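Long-range contacts in hydrazine synthase alpha subunit (Candidatus Kuenenia stuttgartiensis, PDB 5C2V), which condenses hydroxylamine with ammonia to form hydrazine, the second half-reaction of the hydrazine synthase complex, and carries two c-type haems: residues L115-D120 with P212-T217; T163-F168 with R189-G194; D87-A92 with M108-S113. All blocks are in the same frame, centred on the assembly; numbering follows the deposited sequence.

Contact 1. Residues L115-D120 with P212-T217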
ATOM      1  N   LEU D 115      18.181 -19.135  44.121  1.00 78.56           N
ATOM      2  CA  LEU D 115      18.009 -19.476  42.711  1.00 64.12           C
ATOM      3  C   LEU D 115      17.077 -20.677  42.538  1.00 63.10           C
ATOM      4  O   LEU D 115      17.342 -21.758  43.064  1.00 67.34           O
ATOM      5  CB  LEU D 115      19.373 -19.753  42.067  1.00 71.67           C
ATOM      6  CG  LEU D 115      19.484 -19.874  40.542  1.00 63.60           C
ATOM      7  CD1 LEU D 115      19.266 -21.307  40.072  1.00 62.12           C
ATOM      8  CD2 LEU D 115      18.513 -18.927  39.850  1.00 69.15           C
ATOM      9  N   ARG D 116      15.993 -20.483  41.790  1.00 75.85           N
ATOM     10  CA  ARG D 116      15.006 -21.538  41.564  1.00 80.08           C
ATOM     11  C   ARG D 116      14.666 -21.685  40.079  1.00 76.31           C
ATOM     12  O   ARG D 116      14.575 -20.693  39.355  1.00 66.73           O
ATOM     13  CB  ARG D 116      13.732 -21.258  42.369  1.00 69.77           C
ATOM     14  CG  ARG D 116      12.672 -22.344  42.253  1.00 57.63           C
ATOM     15  CD  ARG D 116      11.347 -21.909  42.860  1.00 57.67           C
ATOM     16  NE  ARG D 116      10.294 -22.888  42.606  1.00 57.22           N
ATOM     17  CZ  ARG D 116       9.003 -22.681  42.847  1.00 51.46           C
ATOM     18  NH1 ARG D 116       8.598 -21.522  43.351  1.00 44.34           N
ATOM     19  NH2 ARG D 116       8.117 -23.631  42.583  1.00 44.61           N
ATOM     20  N   GLN D 117      14.474 -22.924  39.632  1.00 74.90           N
ATOM     21  CA  GLN D 117      14.178 -23.211  38.229  1.00 73.24           C
ATOM     22  C   GLN D 117      12.681 -23.385  37.972  1.00 74.26           C
ATOM     23  O   GLN D 117      12.059 -24.316  38.482  1.00 73.61           O
ATOM     24  CB  GLN D 117      14.922 -24.467  37.778  1.00 73.07           C
ATOM     25  CG  GLN D 117      14.739 -24.797  36.306  1.00 72.92           C
ATOM     26  CD  GLN D 117      15.448 -26.074  35.903  1.00 80.44           C
ATOM     27  OE1 GLN D 117      16.272 -26.603  36.649  1.00 86.38           O
ATOM     28  NE2 GLN D 117      15.130 -26.578  34.716  1.00 71.31           N
ATOM     29  N   MET D 118      12.112 -22.480  37.180  1.00 75.28           N
ATOM     30  CA  MET D 118      10.679 -22.486  36.895  1.00 57.76           C
ATOM     31  C   MET D 118      10.238 -23.444  35.782  1.00 66.11           C
ATOM     32  O   MET D 118       9.214 -24.114  35.914  1.00 57.48           O
ATOM     33  CB  MET D 118      10.222 -21.068  36.558  1.00 53.53           C
ATOM     34  CG  MET D 118      10.561 -20.070  37.645  1.00 63.59           C
ATOM     35  SD  MET D 118      10.174 -20.747  39.268  1.00 82.77           S
ATOM     36  CE  MET D 118       8.386 -20.653  39.248  1.00 79.09           C
ATOM     37  N   THR D 119      10.996 -23.506  34.689  1.00 68.93           N
ATOM     38  CA  THR D 119      10.565 -24.274  33.517  1.00 72.14           C
ATOM     39  C   THR D 119      11.563 -25.337  33.064  1.00 61.23           C
ATOM     40  O   THR D 119      12.749 -25.063  32.912  1.00 79.23           O
ATOM     41  CB  THR D 119      10.286 -23.347  32.313  1.00 69.32           C
ATOM     42  OG1 THR D 119      11.410 -22.484  32.098  1.00 77.64           O
ATOM     43  CG2 THR D 119       9.051 -22.504  32.561  1.00 60.39           C
ATOM     44  N   ASP D 120      11.077 -26.562  32.887  1.00 62.83           N
ATOM     45  CA  ASP D 120      11.855 -27.630  32.260  1.00 70.22           C
ATOM     46  C   ASP D 120      11.520 -27.843  30.777  1.00 61.68           C
ATOM     47  O   ASP D 120      11.990 -28.808  30.174  1.00 78.66           O
ATOM     48  CB  ASP D 120      11.684 -28.947  33.016  1.00 83.42           C
ATOM     49  CG  ASP D 120      12.919 -29.827  32.922  1.00 84.53           C
ATOM     50  OD1 ASP D 120      14.021 -29.276  32.709  1.00 74.82           O
ATOM     51  OD2 ASP D 120      12.792 -31.062  33.055  1.00 93.84           O
ATOM     52  N   PRO D 212       6.951 -31.510  38.132  1.00 66.56           N
ATOM     53  CA  PRO D 212       6.934 -31.964  39.527  1.00 73.74           C
ATOM     54  C   PRO D 212       8.222 -31.662  40.287  1.00 77.66           C
ATOM     55  O   PRO D 212       8.162 -31.213  41.433  1.00 86.27           O
ATOM     56  CB  PRO D 212       6.736 -33.482  39.402  1.00 75.92           C
ATOM     57  CG  PRO D 212       6.209 -33.698  38.022  1.00 70.00           C
ATOM     58  CD  PRO D 212       6.842 -32.635  37.190  1.00 62.91           C
ATOM     59  N   HIS D 213       9.367 -31.902  39.657  1.00 72.14           N
ATOM     60  CA  HIS D 213      10.650 -31.725  40.328  1.00 71.13           C
ATOM     61  C   HIS D 213      10.947 -30.251  40.597  1.00 65.23           C
ATOM     62  O   HIS D 213      11.727 -29.921  41.490  1.00 69.05           O
ATOM     63  CB  HIS D 213      11.779 -32.359  39.505  1.00 83.59           C
ATOM     64  CG  HIS D 213      11.750 -32.000  38.052  1.00 93.71           C
ATOM     65  ND1 HIS D 213      10.900 -32.607  37.152  1.00100.05           N
ATOM     66  CD2 HIS D 213      12.480 -31.109  37.338  1.00 81.52           C
ATOM     67  CE1 HIS D 213      11.100 -32.098  35.948  1.00 86.22           C
ATOM     68  NE2 HIS D 213      12.053 -31.188  36.035  1.00 86.07           N
ATOM     69  N   LEU D 214      10.327 -29.371  39.817  1.00 78.99           N
ATOM     70  CA  LEU D 214      10.457 -27.934  40.034  1.00 75.18           C
ATOM     71  C   LEU D 214       9.277 -27.354  40.814  1.00 77.89           C
ATOM     72  O   LEU D 214       9.268 -26.164  41.135  1.00 69.33           O
ATOM     73  CB  LEU D 214      10.599 -27.211  38.695  1.00 80.67           C
ATOM     74  CG  LEU D 214      11.745 -27.714  37.817  1.00 73.17           C
ATOM     75  CD1 LEU D 214      11.779 -26.973  36.490  1.00 77.72           C
ATOM     76  CD2 LEU D 214      13.071 -27.582  38.549  1.00 72.82           C
ATOM     77  N   ASN D 215       8.298 -28.203  41.119  1.00 60.25           N
ATOM     78  CA  ASN D 215       7.060 -27.784  41.780  1.00 61.22           C
ATOM     79  C   ASN D 215       6.368 -26.648  41.026  1.00 66.60           C
ATOM     80  O   ASN D 215       5.958 -25.652  41.621  1.00 67.90           O
ATOM     81  CB  ASN D 215       7.336 -27.365  43.229  1.00 78.93           C
ATOM     82  CG  ASN D 215       6.070 -27.276  44.065  1.00 60.99           C
ATOM     83  OD1 ASN D 215       5.162 -28.096  43.930  1.00 46.14           O
ATOM     84  ND2 ASN D 215       6.001 -26.268  44.927  1.00 48.46           N
ATOM     85  N   THR D 216       6.251 -26.796  39.709  1.00 76.73           N
ATOM     86  CA  THR D 216       5.600 -25.782  38.879  1.00 62.09           C
ATOM     87  C   THR D 216       4.683 -26.429  37.848  1.00 55.51           C
ATOM     88  O   THR D 216       4.808 -27.618  37.564  1.00 56.09           O
ATOM     89  CB  THR D 216       6.627 -24.895  38.146  1.00 58.62           C
ATOM     90  OG1 THR D 216       7.478 -25.715  37.334  1.00 80.09           O
ATOM     91  CG2 THR D 216       7.479 -24.118  39.138  1.00 59.62           C
ATOM     92  N   THR D 217       3.759 -25.652  37.289  1.00 60.77           N
ATOM     93  CA  THR D 217       2.875 -26.183  36.248  1.00 67.01           C
ATOM     94  C   THR D 217       2.641 -25.153  35.144  1.00 70.42           C
ATOM     95  O   THR D 217       2.500 -23.968  35.425  1.00 70.73           O
ATOM     96  CB  THR D 217       1.515 -26.624  36.832  1.00 71.83           C
ATOM     97  OG1 THR D 217       1.732 -27.504  37.943  1.00 85.36           O
ATOM     98  CG2 THR D 217       0.680 -27.344  35.781  1.00 58.63           C
TER
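Leu-214 sits against Gln-117 where two neighbouring blades of the N-terminal six-bladed beta-propeller meet: strand 116-117 is the outermost strand of one blade, and residues 212-217 form the tip of a hairpin in the next. That hairpin turns by a type I turn from Pro-212 to Asn-215 with a G1 beta bulge, and Asn-215 takes left-handed backbone angles, which asparagine tolerates better than most residues that have a side chain.

The apolar part is carried by the forked end of Leu-214. Its CD1 lies 3.7 Å from CG of Gln-117 and its CD2 3.7 Å from CB of Gln-117, so both methyls press on the aliphatic part of the glutamine, whose NE2, at the end of the extended chain, makes a weak bond to Thr-119 O. Beside this, Met-118 CE meets Thr-216 CG2 at 3.6 Å, the two side chains crossing at about a right angle.

Polar bonds flank this patch. Thr-216 OG1 donates to Met-118 O (2.8 Å), a bond made possible by a short hydroxyl side chain directed at the other blade. Further out, His-213 NE2 makes a weak, bent bond to Asp-120 OD2 (3.1 Å), with carboxylate and ring planes 82° apart.

Arg-116 reaches across with CG anti to its backbone N (chi1 -177°) and an extended chain. NH2 bonds both Thr-192 O and Leu-214 O, so one nitrogen joins two carbonyls of the neighbouring blade. Met-118 CE lies 4.1 Å above the centre of the guanidinium plane, while NH2 donates almost straight (170°) to Leu-214 O at 3.1 Å, in the carbonyl plane.

Contact 2. Residues T163-F168 with R189-G194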
ATOM      1  N   THR D 163       1.695 -16.117  46.050  1.00 75.98           N
ATOM      2  CA  THR D 163       2.861 -15.538  45.406  1.00 85.38           C
ATOM      3  C   THR D 163       2.411 -14.914  44.100  1.00 89.73           C
ATOM      4  O   THR D 163       2.509 -13.702  43.904  1.00 82.83           O
ATOM      5  CB  THR D 163       3.954 -16.591  45.142  1.00 78.86           C
ATOM      6  OG1 THR D 163       3.368 -17.745  44.529  1.00 72.27           O
ATOM      7  CG2 THR D 163       4.616 -17.007  46.446  1.00 71.09           C
ATOM      8  N   GLY D 164       1.911 -15.762  43.210  1.00 86.97           N
ATOM      9  CA  GLY D 164       1.350 -15.299  41.960  1.00 76.02           C
ATOM     10  C   GLY D 164       1.497 -16.312  40.847  1.00 78.91           C
ATOM     11  O   GLY D 164       1.764 -17.490  41.079  1.00 75.93           O
ATOM     12  N   MET D 165       1.317 -15.831  39.626  1.00 72.00           N
ATOM     13  CA  MET D 165       1.469 -16.637  38.430  1.00 63.08           C
ATOM     14  C   MET D 165       2.565 -16.019  37.576  1.00 70.88           C
ATOM     15  O   MET D 165       2.902 -14.847  37.748  1.00 67.98           O
ATOM     16  CB  MET D 165       0.155 -16.709  37.653  1.00 62.28           C
ATOM     17  CG  MET D 165      -1.019 -17.247  38.455  1.00 41.68           C
ATOM     18  SD  MET D 165      -0.963 -19.037  38.644  1.00 63.04           S
ATOM     19  CE  MET D 165      -1.141 -19.551  36.938  1.00 62.96           C
ATOM     20  N   ILE D 166       3.131 -16.802  36.665  1.00 72.65           N
ATOM     21  CA  ILE D 166       4.136 -16.269  35.756  1.00 69.11           C
ATOM     22  C   ILE D 166       3.707 -16.434  34.304  1.00 62.24           C
ATOM     23  O   ILE D 166       3.562 -17.551  33.811  1.00 67.66           O
ATOM     24  CB  ILE D 166       5.506 -16.939  35.960  1.00 68.39           C
ATOM     25  CG1 ILE D 166       6.090 -16.550  37.318  1.00 66.07           C
ATOM     26  CG2 ILE D 166       6.464 -16.535  34.851  1.00 77.62           C
ATOM     27  CD1 ILE D 166       7.490 -17.073  37.554  1.00 52.14           C
ATOM     28  N   ILE D 167       3.500 -15.311  33.626  1.00 67.73           N
ATOM     29  CA  ILE D 167       3.150 -15.331  32.212  1.00 70.98           C
ATOM     30  C   ILE D 167       4.409 -15.150  31.378  1.00 54.14           C
ATOM     31  O   ILE D 167       5.088 -14.131  31.490  1.00 53.67           O
ATOM     32  CB  ILE D 167       2.139 -14.224  31.853  1.00 69.75           C
ATOM     33  CG1 ILE D 167       0.999 -14.184  32.874  1.00 69.45           C
ATOM     34  CG2 ILE D 167       1.607 -14.427  30.442  1.00 57.48           C
ATOM     35  CD1 ILE D 167       0.195 -15.461  32.949  1.00 56.63           C
ATOM     36  N   PHE D 168       4.732 -16.133  30.543  1.00 59.42           N
ATOM     37  CA  PHE D 168       5.946 -16.028  29.739  1.00 73.26           C
ATOM     38  C   PHE D 168       5.719 -16.451  28.294  1.00 69.77           C
ATOM     39  O   PHE D 168       4.695 -17.044  27.966  1.00 55.24           O
ATOM     40  CB  PHE D 168       7.077 -16.860  30.358  1.00 70.60           C
ATOM     41  CG  PHE D 168       6.898 -18.347  30.210  1.00 63.06           C
ATOM     42  CD1 PHE D 168       6.140 -19.063  31.120  1.00 53.64           C
ATOM     43  CD2 PHE D 168       7.507 -19.031  29.169  1.00 49.75           C
ATOM     44  CE1 PHE D 168       5.982 -20.431  30.989  1.00 53.81           C
ATOM     45  CE2 PHE D 168       7.350 -20.397  29.030  1.00 43.55           C
ATOM     46  CZ  PHE D 168       6.588 -21.099  29.942  1.00 55.23           C
ATOM     47  N   ARG D 189       0.815 -19.521  30.851  1.00 57.93           N
ATOM     48  CA  ARG D 189       0.630 -19.157  32.249  1.00 74.21           C
ATOM     49  C   ARG D 189       1.228 -20.254  33.123  1.00 60.74           C
ATOM     50  O   ARG D 189       1.135 -21.443  32.802  1.00 50.52           O
ATOM     51  CB  ARG D 189      -0.848 -18.930  32.581  1.00 54.27           C
ATOM     52  CG  ARG D 189      -1.735 -20.160  32.495  1.00 60.96           C
ATOM     53  CD  ARG D 189      -3.132 -19.847  33.011  1.00 55.96           C
ATOM     54  NE  ARG D 189      -4.056 -20.962  32.829  1.00 47.94           N
ATOM     55  CZ  ARG D 189      -5.327 -20.947  33.220  1.00 48.86           C
ATOM     56  NH1 ARG D 189      -5.825 -19.874  33.819  1.00 49.51           N
ATOM     57  NH2 ARG D 189      -6.100 -22.005  33.015  1.00 51.92           N
ATOM     58  N   LEU D 190       1.854 -19.848  34.222  1.00 59.86           N
ATOM     59  CA  LEU D 190       2.614 -20.773  35.052  1.00 71.94           C
ATOM     60  C   LEU D 190       2.253 -20.648  36.528  1.00 71.94           C
ATOM     61  O   LEU D 190       2.409 -19.584  37.130  1.00 64.20           O
ATOM     62  CB  LEU D 190       4.117 -20.540  34.850  1.00 67.04           C
ATOM     63  CG  LEU D 190       5.137 -21.361  35.644  1.00 71.15           C
ATOM     64  CD1 LEU D 190       6.371 -21.603  34.799  1.00 56.53           C
ATOM     65  CD2 LEU D 190       5.532 -20.657  36.932  1.00 77.49           C
ATOM     66  N   ASP D 191       1.769 -21.746  37.099  1.00 70.67           N
ATOM     67  CA  ASP D 191       1.538 -21.825  38.534  1.00 69.08           C
ATOM     68  C   ASP D 191       2.849 -22.168  39.229  1.00 62.22           C
ATOM     69  O   ASP D 191       3.471 -23.204  38.948  1.00 59.15           O
ATOM     70  CB  ASP D 191       0.461 -22.862  38.862  1.00 73.26           C
ATOM     71  CG  ASP D 191      -0.117 -22.684  40.255  1.00 83.58           C
ATOM     72  OD1 ASP D 191       0.646 -22.359  41.189  1.00 75.86           O
ATOM     73  OD2 ASP D 191      -1.341 -22.867  40.419  1.00 87.95           O
ATOM     74  N   THR D 192       3.256 -21.279  40.132  1.00 57.19           N
ATOM     75  CA  THR D 192       4.530 -21.384  40.831  1.00 72.86           C
ATOM     76  C   THR D 192       4.469 -22.320  42.033  1.00 73.75           C
ATOM     77  O   THR D 192       5.503 -22.764  42.531  1.00 81.54           O
ATOM     78  CB  THR D 192       5.009 -20.000  41.319  1.00 75.52           C
ATOM     79  OG1 THR D 192       4.100 -19.498  42.307  1.00 57.52           O
ATOM     80  CG2 THR D 192       5.082 -19.017  40.161  1.00 65.58           C
ATOM     81  N   GLN D 193       3.261 -22.614  42.503  1.00 69.72           N
ATOM     82  CA  GLN D 193       3.105 -23.434  43.699  1.00 71.40           C
ATOM     83  C   GLN D 193       2.862 -24.906  43.387  1.00 73.81           C
ATOM     84  O   GLN D 193       2.711 -25.719  44.299  1.00 92.01           O
ATOM     85  CB  GLN D 193       1.975 -22.886  44.574  1.00 58.46           C
ATOM     86  CG  GLN D 193       2.326 -21.573  45.262  1.00 67.29           C
ATOM     87  CD  GLN D 193       3.601 -21.661  46.084  1.00 65.34           C
ATOM     88  OE1 GLN D 193       3.982 -22.734  46.555  1.00 63.38           O
ATOM     89  NE2 GLN D 193       4.271 -20.528  46.255  1.00 54.41           N
ATOM     90  N   GLY D 194       2.855 -25.250  42.102  1.00 63.66           N
ATOM     91  CA  GLY D 194       2.669 -26.630  41.686  1.00 55.05           C
ATOM     92  C   GLY D 194       1.235 -26.947  41.312  1.00 65.37           C
ATOM     93  O   GLY D 194       0.824 -28.109  41.300  1.00 59.44           O
TER
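Two antiparallel strands inside a beta-propeller blade, 154-171 and 186-191, meet through Ile-166 and Leu-190. The axes of the short segments 165-168 and 189-191 come within 4.5 Å, their directions 152° apart, close to antiparallel. Ile-166 N donates to Leu-190 O at 2.9 Å, whereas the return bond from Leu-190 N to Ile-166 O is strongly bent and weak.

Side chains alternate between the two faces. On one, Ile-166 and Leu-190 run alongside each other in the same direction, with CB of Ile-166 3.8 Å from CD2 of Leu-190; the other leucine methyl, CD1, reaches CE1 of Phe-168 at 4.0 Å. The branched Ile-166 and Leu-190 fill this buried side, and the Phe-168 ring comes to it from two residues further on. On the opposite face Ile-167 CD1 packs on Arg-189 CB at 3.6 Å, and the side chain of Met-165, bent at chi2 and chi3, brings CE to 3.6 Å from Asp-191 N.

Where strand 186-191 ends, beside the break in strand 154-171 at Thr-163 and Gly-164, hydroxyls take over. Thr-163 OG1 donates to Thr-192 OG1 (2.9 Å), which passes a weak bond on to Gly-164 O. The amide of Gln-193 adds a weak bond from NE2 to Thr-163 OG1 at 3.4 Å, so that oxygen both gives and receives. Gly-164 adopts backbone angles that a CB would not permit. Asp-191 OD1 accepts from Gln-193 N, an Asx turn that bends the chain out of the strand.

Asp-191 OD2 continues to Ile-198 N in helix 196-201, whose Ile-197 and Ile-198 touch Met-165. Arg-189 forms a salt bridge with Asp-219 of strand 216-220 and a cation-pi contact with Trp-264, while strand 124-131 flanks residues 165-168 on their other edge.

Contact 3. Residues D87-A92 with M108-S113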
ATOM      1  N   ASP D  87       7.512  -6.457  45.310  1.00 61.16           N
ATOM      2  CA  ASP D  87       8.212  -5.765  46.391  1.00 71.63           C
ATOM      3  C   ASP D  87       9.584  -5.246  45.967  1.00 67.08           C
ATOM      4  O   ASP D  87      10.115  -4.313  46.570  1.00 76.92           O
ATOM      5  CB  ASP D  87       8.364  -6.691  47.598  1.00 73.45           C
ATOM      6  CG  ASP D  87       9.150  -7.945  47.275  1.00 80.07           C
ATOM      7  OD1 ASP D  87       9.237  -8.302  46.081  1.00 85.10           O
ATOM      8  OD2 ASP D  87       9.679  -8.576  48.214  1.00 88.54           O
ATOM      9  N   GLY D  88      10.151  -5.850  44.928  1.00 72.57           N
ATOM     10  CA  GLY D  88      11.455  -5.446  44.431  1.00 75.11           C
ATOM     11  C   GLY D  88      12.623  -6.133  45.116  1.00 67.14           C
ATOM     12  O   GLY D  88      13.764  -5.685  44.997  1.00 80.63           O
ATOM     13  N   LYS D  89      12.344  -7.206  45.849  1.00 74.22           N
ATOM     14  CA  LYS D  89      13.399  -7.974  46.507  1.00 84.69           C
ATOM     15  C   LYS D  89      13.813  -9.213  45.712  1.00 76.04           C
ATOM     16  O   LYS D  89      14.732  -9.932  46.107  1.00 87.85           O
ATOM     17  CB  LYS D  89      12.958  -8.384  47.915  1.00 81.00           C
ATOM     18  CG  LYS D  89      12.729  -7.205  48.844  1.00 66.62           C
ATOM     19  CD  LYS D  89      13.972  -6.333  48.929  1.00 88.40           C
ATOM     20  CE  LYS D  89      13.651  -4.959  49.495  1.00 87.12           C
ATOM     21  NZ  LYS D  89      12.942  -5.046  50.800  1.00 91.23           N
ATOM     22  N   LYS D  90      13.137  -9.458  44.595  1.00 68.25           N
ATOM     23  CA  LYS D  90      13.456 -10.602  43.744  1.00 83.23           C
ATOM     24  C   LYS D  90      12.995 -10.353  42.311  1.00 83.52           C
ATOM     25  O   LYS D  90      12.193  -9.454  42.057  1.00 77.00           O
ATOM     26  CB  LYS D  90      12.817 -11.884  44.289  1.00 63.27           C
ATOM     27  CG  LYS D  90      11.454 -12.206  43.695  1.00 75.54           C
ATOM     28  CD  LYS D  90      10.919 -13.538  44.195  1.00 62.83           C
ATOM     29  CE  LYS D  90       9.615 -13.899  43.499  1.00 58.70           C
ATOM     30  NZ  LYS D  90       9.046 -15.182  43.997  1.00 75.76           N
ATOM     31  N   PHE D  91      13.510 -11.145  41.376  1.00 83.04           N
ATOM     32  CA  PHE D  91      13.117 -11.011  39.980  1.00 78.02           C
ATOM     33  C   PHE D  91      13.147 -12.343  39.236  1.00 70.02           C
ATOM     34  O   PHE D  91      13.771 -13.311  39.682  1.00 78.45           O
ATOM     35  CB  PHE D  91      14.017  -9.994  39.267  1.00 65.59           C
ATOM     36  CG  PHE D  91      15.433 -10.456  39.083  1.00 78.61           C
ATOM     37  CD1 PHE D  91      15.835 -11.051  37.897  1.00 83.66           C
ATOM     38  CD2 PHE D  91      16.365 -10.290  40.091  1.00 86.15           C
ATOM     39  CE1 PHE D  91      17.138 -11.474  37.725  1.00 82.08           C
ATOM     40  CE2 PHE D  91      17.667 -10.710  39.924  1.00 88.43           C
ATOM     41  CZ  PHE D  91      18.055 -11.303  38.740  1.00 90.30           C
ATOM     42  N   ALA D  92      12.462 -12.376  38.098  1.00 70.20           N
ATOM     43  CA  ALA D  92      12.438 -13.546  37.231  1.00 71.97           C
ATOM     44  C   ALA D  92      13.101 -13.214  35.901  1.00 79.27           C
ATOM     45  O   ALA D  92      13.143 -12.053  35.494  1.00 65.02           O
ATOM     46  CB  ALA D  92      11.012 -14.025  37.013  1.00 61.48           C
ATOM     47  N   MET D 108      15.301 -15.387  41.060  1.00 58.78           N
ATOM     48  CA  MET D 108      16.236 -15.272  42.172  1.00 65.36           C
ATOM     49  C   MET D 108      16.066 -13.947  42.906  1.00 75.67           C
ATOM     50  O   MET D 108      15.484 -13.003  42.375  1.00 76.53           O
ATOM     51  CB  MET D 108      17.679 -15.412  41.684  1.00 78.03           C
ATOM     52  CG  MET D 108      18.214 -14.182  40.967  1.00 82.93           C
ATOM     53  SD  MET D 108      20.008 -14.199  40.773  1.00 87.06           S
ATOM     54  CE  MET D 108      20.233 -15.665  39.771  1.00 68.37           C
ATOM     55  N   ASN D 109      16.579 -13.887  44.129  1.00 67.76           N
ATOM     56  CA  ASN D 109      16.518 -12.670  44.927  1.00 73.33           C
ATOM     57  C   ASN D 109      17.414 -11.577  44.356  1.00 62.40           C
ATOM     58  O   ASN D 109      18.334 -11.855  43.587  1.00 73.56           O
ATOM     59  CB  ASN D 109      16.905 -12.962  46.377  1.00 81.58           C
ATOM     60  CG  ASN D 109      16.004 -13.995  47.023  1.00 82.81           C
ATOM     61  OD1 ASN D 109      14.813 -14.069  46.724  1.00 85.79           O
ATOM     62  ND2 ASN D 109      16.570 -14.799  47.915  1.00 81.13           N
ATOM     63  N   ILE D 110      17.134 -10.333  44.735  1.00 64.19           N
ATOM     64  CA  ILE D 110      17.885  -9.185  44.239  1.00 60.10           C
ATOM     65  C   ILE D 110      19.347  -9.227  44.696  1.00 75.71           C
ATOM     66  O   ILE D 110      20.226  -8.667  44.041  1.00 89.97           O
ATOM     67  CB  ILE D 110      17.228  -7.856  44.694  1.00 65.54           C
ATOM     68  CG1 ILE D 110      17.883  -6.654  44.005  1.00 73.73           C
ATOM     69  CG2 ILE D 110      17.270  -7.716  46.211  1.00100.29           C
ATOM     70  CD1 ILE D 110      17.305  -5.320  44.424  1.00 75.43           C
ATOM     71  N   ASP D 111      19.604  -9.911  45.808  1.00 89.10           N
ATOM     72  CA  ASP D 111      20.957 -10.001  46.351  1.00 82.40           C
ATOM     73  C   ASP D 111      21.803 -11.039  45.617  1.00 82.64           C
ATOM     74  O   ASP D 111      23.030 -11.032  45.714  1.00 92.90           O
ATOM     75  CB  ASP D 111      20.914 -10.323  47.849  1.00 81.81           C
ATOM     76  CG  ASP D 111      20.073 -11.550  48.166  1.00 85.14           C
ATOM     77  OD1 ASP D 111      19.975 -12.460  47.317  1.00 88.10           O
ATOM     78  OD2 ASP D 111      19.508 -11.605  49.278  1.00 78.32           O
ATOM     79  N   GLY D 112      21.142 -11.925  44.880  1.00 78.33           N
ATOM     80  CA  GLY D 112      21.831 -12.988  44.172  1.00 70.22           C
ATOM     81  C   GLY D 112      21.610 -14.377  44.744  1.00 78.27           C
ATOM     82  O   GLY D 112      22.049 -15.367  44.158  1.00 73.67           O
ATOM     83  N   SER D 113      20.939 -14.458  45.889  1.00 72.81           N
ATOM     84  CA  SER D 113      20.636 -15.751  46.497  1.00 81.22           C
ATOM     85  C   SER D 113      19.277 -16.277  46.035  1.00 78.29           C
ATOM     86  O   SER D 113      18.569 -15.610  45.282  1.00 84.84           O
ATOM     87  CB  SER D 113      20.664 -15.646  48.024  1.00 71.68           C
ATOM     88  OG  SER D 113      19.729 -14.688  48.489  1.00 65.00           O
TER
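Phe-91 and Met-108 project together from adjacent strands, and the ring is met obliquely by Met-108 CG and by Asn-109 O. Met-108 CG comes to 3.6 Å from CZ of Phe-91, and SD lies 5.0 Å from the ring centroid, 55° off the normal, an oblique Met-aromatic contact. As a cross-strand pair they point to the same face of the sheet, each with CG between the backbone N and the carbonyl carbon (chi1 69° and 75°). A flat ring and a flexible thioether chain suit this buried face, where Leu-72 touches both. The other flat group, the amide of Asn-109, is held within its own segment: ND2 donates in the amide plane to Ser-113 OG at 3.2 Å.

These residues stand at the open end of the beta hairpin of strands 90-97 and 103-109, the two middle strands of a propeller blade. Phe-91 and Met-108 form an antiparallel hydrogen-bonded pair, with Phe-91 N to Met-108 O and Met-108 N to Phe-91 O both at 2.9 Å. Next to it, Lys-90 and Asn-109 are a non-hydrogen-bonded pair whose side chains diverge; Lys-90 runs off to a salt bridge with Glu-107 and a cation-pi contact with Tyr-85.

Past the pair, Ile-110 N donates to Lys-89 O (2.8 Å), and the chain leaves through a type I turn from Asn-109 to Gly-112. Gly-88 has a positive phi, at which a CB would jam against the preceding carbonyl O. Branched Ile-110 lays an apolar cover over two carbonyls, with CG2 3.4 Å from Lys-89 O and CD1 3.6 Å from Gly-88 O.

All three contacts lie on the same side of the chain's centre, in two successive blades of the N-terminal propeller. Contact 3 comes first along the chain and holds together the middle hairpin (strands 90-97 and 103-109) of one blade; strand 116-117, the last of that blade, follows and opens contact 1, with Leu-115 packing on Met-108. Contact 2 belongs to the next blade and is nested inside the loop that contact 1 closes. Centres 1 and 2 are about 10 Å apart, linked by a probable backbone hydrogen bond between Thr-217 and Asp-191 of neighbouring strands; the centre of contact 3 is about 17 Å from that of contact 1 and 16 Å from that of contact 2. Two contacts thus build blades, and contact 1 joins them.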